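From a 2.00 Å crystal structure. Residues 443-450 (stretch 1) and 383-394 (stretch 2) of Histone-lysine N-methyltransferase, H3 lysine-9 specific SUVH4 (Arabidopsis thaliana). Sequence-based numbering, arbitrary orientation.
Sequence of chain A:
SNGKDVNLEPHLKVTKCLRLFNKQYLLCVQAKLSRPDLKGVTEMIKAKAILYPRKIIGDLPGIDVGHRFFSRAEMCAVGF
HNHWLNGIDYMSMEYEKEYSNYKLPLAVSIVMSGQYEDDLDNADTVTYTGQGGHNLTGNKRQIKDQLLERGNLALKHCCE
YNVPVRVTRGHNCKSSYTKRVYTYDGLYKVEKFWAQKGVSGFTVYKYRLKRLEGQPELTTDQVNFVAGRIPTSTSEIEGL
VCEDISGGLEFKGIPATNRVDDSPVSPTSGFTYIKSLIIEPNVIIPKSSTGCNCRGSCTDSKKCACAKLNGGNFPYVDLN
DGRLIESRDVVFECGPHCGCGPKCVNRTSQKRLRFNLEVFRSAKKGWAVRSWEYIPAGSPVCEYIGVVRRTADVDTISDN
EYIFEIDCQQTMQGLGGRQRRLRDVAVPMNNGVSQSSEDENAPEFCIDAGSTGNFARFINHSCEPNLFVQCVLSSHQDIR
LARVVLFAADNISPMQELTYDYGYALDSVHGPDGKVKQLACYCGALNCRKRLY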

# COMPACT_ATOMS: atom_id res chain seq x y z
N PRO A 443 14.09 -9.00 -26.53
CA PRO A 443 14.94 -8.65 -25.38
C PRO A 443 16.21 -9.49 -25.39
O PRO A 443 16.14 -10.71 -25.42
CB PRO A 443 14.07 -9.03 -24.17
CG PRO A 443 12.67 -9.09 -24.69
CD PRO A 443 12.79 -9.55 -26.11
N GLU A 444 17.37 -8.83 -25.38
CA GLU A 444 18.63 -9.54 -25.50
C GLU A 444 18.99 -10.29 -24.23
O GLU A 444 19.62 -11.35 -24.28
CB GLU A 444 19.77 -8.59 -25.87
CG GLU A 444 20.52 -9.00 -27.13
CD GLU A 444 21.86 -8.31 -27.27
OE1 GLU A 444 21.88 -7.09 -27.51
OE2 GLU A 444 22.90 -9.00 -27.15
N PHE A 445 18.59 -9.75 -23.08
CA PHE A 445 19.08 -10.25 -21.82
C PHE A 445 17.99 -10.56 -20.80
O PHE A 445 16.89 -9.99 -20.84
CB PHE A 445 20.09 -9.26 -21.23
CG PHE A 445 21.23 -8.91 -22.16
CD1 PHE A 445 22.24 -9.82 -22.43
CD2 PHE A 445 21.30 -7.65 -22.73
CE1 PHE A 445 23.29 -9.49 -23.27
CE2 PHE A 445 22.34 -7.30 -23.57
CZ PHE A 445 23.35 -8.23 -23.84
N CYS A 446 18.30 -11.48 -19.90
CA CYS A 446 17.34 -11.88 -18.87
C CYS A 446 18.06 -12.25 -17.58
O CYS A 446 19.27 -12.46 -17.57
CB CYS A 446 16.52 -13.07 -19.35
SG CYS A 446 17.50 -14.56 -19.72
N ILE A 447 17.28 -12.34 -16.51
CA ILE A 447 17.76 -12.73 -15.20
C ILE A 447 17.19 -14.10 -14.89
O ILE A 447 15.99 -14.25 -14.73
CB ILE A 447 17.27 -11.74 -14.12
CG1 ILE A 447 17.67 -10.30 -14.48
CG2 ILE A 447 17.82 -12.12 -12.75
CD1 ILE A 447 17.06 -9.24 -13.56
N ASP A 448 18.07 -15.09 -14.81
CA ASP A 448 17.67 -16.47 -14.53
C ASP A 448 17.87 -16.81 -13.06
O ASP A 448 18.99 -17.05 -12.61
CB ASP A 448 18.47 -17.43 -15.42
CG ASP A 448 18.32 -18.89 -15.03
OD1 ASP A 448 17.32 -19.26 -14.37
OD2 ASP A 448 19.21 -19.68 -15.40
N ALA A 449 16.76 -16.84 -12.32
CA ALA A 449 16.80 -17.20 -10.91
C ALA A 449 16.39 -18.66 -10.72
O ALA A 449 15.90 -19.04 -9.65
CB ALA A 449 15.93 -16.27 -10.10
N GLY A 450 16.60 -19.47 -11.75
CA GLY A 450 16.23 -20.88 -11.71
C GLY A 450 16.96 -21.68 -10.65
O GLY A 450 16.38 -22.56 -10.01
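Stretch 2, residues 383-394: EYIGVVRRTADV

A salt bridge joins Asp448 to Arg389, whose side chains lie on the same face of the sheet: Arg389 NE donates to Asp448 OD2 at 2.9 Å, OD2 lying at the guanidinium edge, near its plane. At the other end of the pairing, the hydroxyl Thr391 OG1 donates to Pro443 O at 2.6 Å, and Thr391 N bonds nearly linearly to Glu444 O at 2.9 Å.

Strand 387-390 runs antiparallel to strand 445-448, their axes 143° apart in direction and 4.5 Å apart at closest approach. Two pairs are joined by reciprocal backbone hydrogen bonds: Val387 N to Asp448 O and Asp448 N to Val387 O, then Arg389 N to Cys446 O and Cys446 N to Arg389 O, all at 2.9 Å. The non-hydrogen-bonded pairs draw closer, with CA-CA distances of 4.5 Å for Ile447 and Val388 and 4.6 Å for Phe445 and Arg390.

Cys446, Asp448, Val387 and Arg389 share one face of the sheet; Ile447 and Val388 occupy the other. Residues 384-386 are also extended, and Tyr384 CD1 packs 3.5 Å from Ile447 CG2, which meets the ring edge. Past the strand, residues 391-393 adopt helical backbone angles, and Val394 CG2 approaches Cys446 SG at 4.0 Å.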

# COMPACT_ATOMS: atom_id res chain seq x y z
N GLU A 383 15.43 -6.04 -5.50
CA GLU A 383 15.86 -6.20 -6.87
C GLU A 383 15.60 -7.65 -7.24
O GLU A 383 15.71 -8.54 -6.40
CB GLU A 383 17.36 -5.89 -7.01
CG GLU A 383 17.84 -5.90 -8.46
CD GLU A 383 19.29 -5.44 -8.64
OE1 GLU A 383 19.79 -4.65 -7.81
OE2 GLU A 383 19.93 -5.88 -9.62
N TYR A 384 15.23 -7.90 -8.48
CA TYR A 384 15.20 -9.27 -8.96
C TYR A 384 16.64 -9.72 -9.25
O TYR A 384 17.23 -9.32 -10.25
CB TYR A 384 14.32 -9.38 -10.20
CG TYR A 384 13.89 -10.79 -10.52
CD1 TYR A 384 14.70 -11.62 -11.29
CD2 TYR A 384 12.68 -11.30 -10.06
CE1 TYR A 384 14.32 -12.92 -11.59
CE2 TYR A 384 12.30 -12.60 -10.35
CZ TYR A 384 13.13 -13.40 -11.12
OH TYR A 384 12.76 -14.70 -11.43
N ILE A 385 17.19 -10.54 -8.36
CA ILE A 385 18.55 -11.06 -8.48
C ILE A 385 18.60 -12.52 -8.96
O ILE A 385 17.80 -13.36 -8.54
CB ILE A 385 19.30 -10.94 -7.12
CG1 ILE A 385 19.35 -9.48 -6.65
CG2 ILE A 385 20.72 -11.52 -7.21
CD1 ILE A 385 20.20 -8.58 -7.52
N GLY A 386 19.55 -12.81 -9.84
CA GLY A 386 19.74 -14.15 -10.38
C GLY A 386 20.98 -14.13 -11.26
O GLY A 386 21.82 -13.23 -11.12
N VAL A 387 21.10 -15.10 -12.17
CA VAL A 387 22.21 -15.11 -13.12
C VAL A 387 21.80 -14.42 -14.42
O VAL A 387 20.90 -14.88 -15.10
CB VAL A 387 22.65 -16.55 -13.48
CG1 VAL A 387 23.81 -16.51 -14.50
CG2 VAL A 387 23.07 -17.30 -12.25
N VAL A 388 22.46 -13.32 -14.75
CA VAL A 388 22.16 -12.61 -15.99
C VAL A 388 22.68 -13.38 -17.20
O VAL A 388 23.89 -13.55 -17.35
CB VAL A 388 22.77 -11.21 -16.02
CG1 VAL A 388 22.44 -10.53 -17.33
CG2 VAL A 388 22.26 -10.38 -14.84
N ARG A 389 21.76 -13.85 -18.04
CA ARG A 389 22.10 -14.65 -19.21
C ARG A 389 21.59 -13.97 -20.48
O ARG A 389 20.70 -13.11 -20.43
CB ARG A 389 21.50 -16.06 -19.12
CG ARG A 389 21.77 -16.80 -17.81
CD ARG A 389 21.46 -18.30 -17.94
NE ARG A 389 21.67 -19.02 -16.68
CZ ARG A 389 22.83 -19.55 -16.30
NH1 ARG A 389 23.90 -19.46 -17.07
NH2 ARG A 389 22.92 -20.18 -15.13
N ARG A 390 22.16 -14.35 -21.61
CA ARG A 390 21.60 -13.98 -22.90
C ARG A 390 20.33 -14.79 -23.11
O ARG A 390 20.29 -15.98 -22.81
CB ARG A 390 22.60 -14.28 -24.02
CG ARG A 390 23.07 -13.06 -24.79
CD ARG A 390 24.47 -13.29 -25.36
NE ARG A 390 24.72 -14.71 -25.64
CZ ARG A 390 24.68 -15.25 -26.85
NH1 ARG A 390 24.40 -14.50 -27.91
NH2 ARG A 390 24.92 -16.55 -27.01
N THR A 391 19.28 -14.13 -23.59
CA THR A 391 18.00 -14.78 -23.80
C THR A 391 18.09 -15.94 -24.79
O THR A 391 17.46 -16.98 -24.59
CB THR A 391 16.92 -13.79 -24.28
OG1 THR A 391 17.45 -12.98 -25.33
CG2 THR A 391 16.49 -12.90 -23.12
N ALA A 392 18.90 -15.77 -25.84
CA ALA A 392 19.09 -16.80 -26.85
C ALA A 392 19.62 -18.10 -26.24
O ALA A 392 19.24 -19.19 -26.66
CB ALA A 392 20.03 -16.31 -27.93
N ASP A 393 20.49 -17.97 -25.23
CA ASP A 393 21.10 -19.12 -24.58
C ASP A 393 20.14 -19.92 -23.68
O ASP A 393 20.52 -20.95 -23.12
CB ASP A 393 22.31 -18.68 -23.75
CG ASP A 393 23.34 -17.93 -24.58
OD1 ASP A 393 24.08 -17.11 -24.01
OD2 ASP A 393 23.40 -18.17 -25.81
N VAL A 394 18.92 -19.44 -23.52
CA VAL A 394 17.96 -20.16 -22.67
C VAL A 394 16.80 -20.75 -23.47
O VAL A 394 16.20 -21.74 -23.05
CB VAL A 394 17.41 -19.27 -21.55
CG1 VAL A 394 17.10 -20.13 -20.34
CG2 VAL A 394 18.41 -18.19 -21.18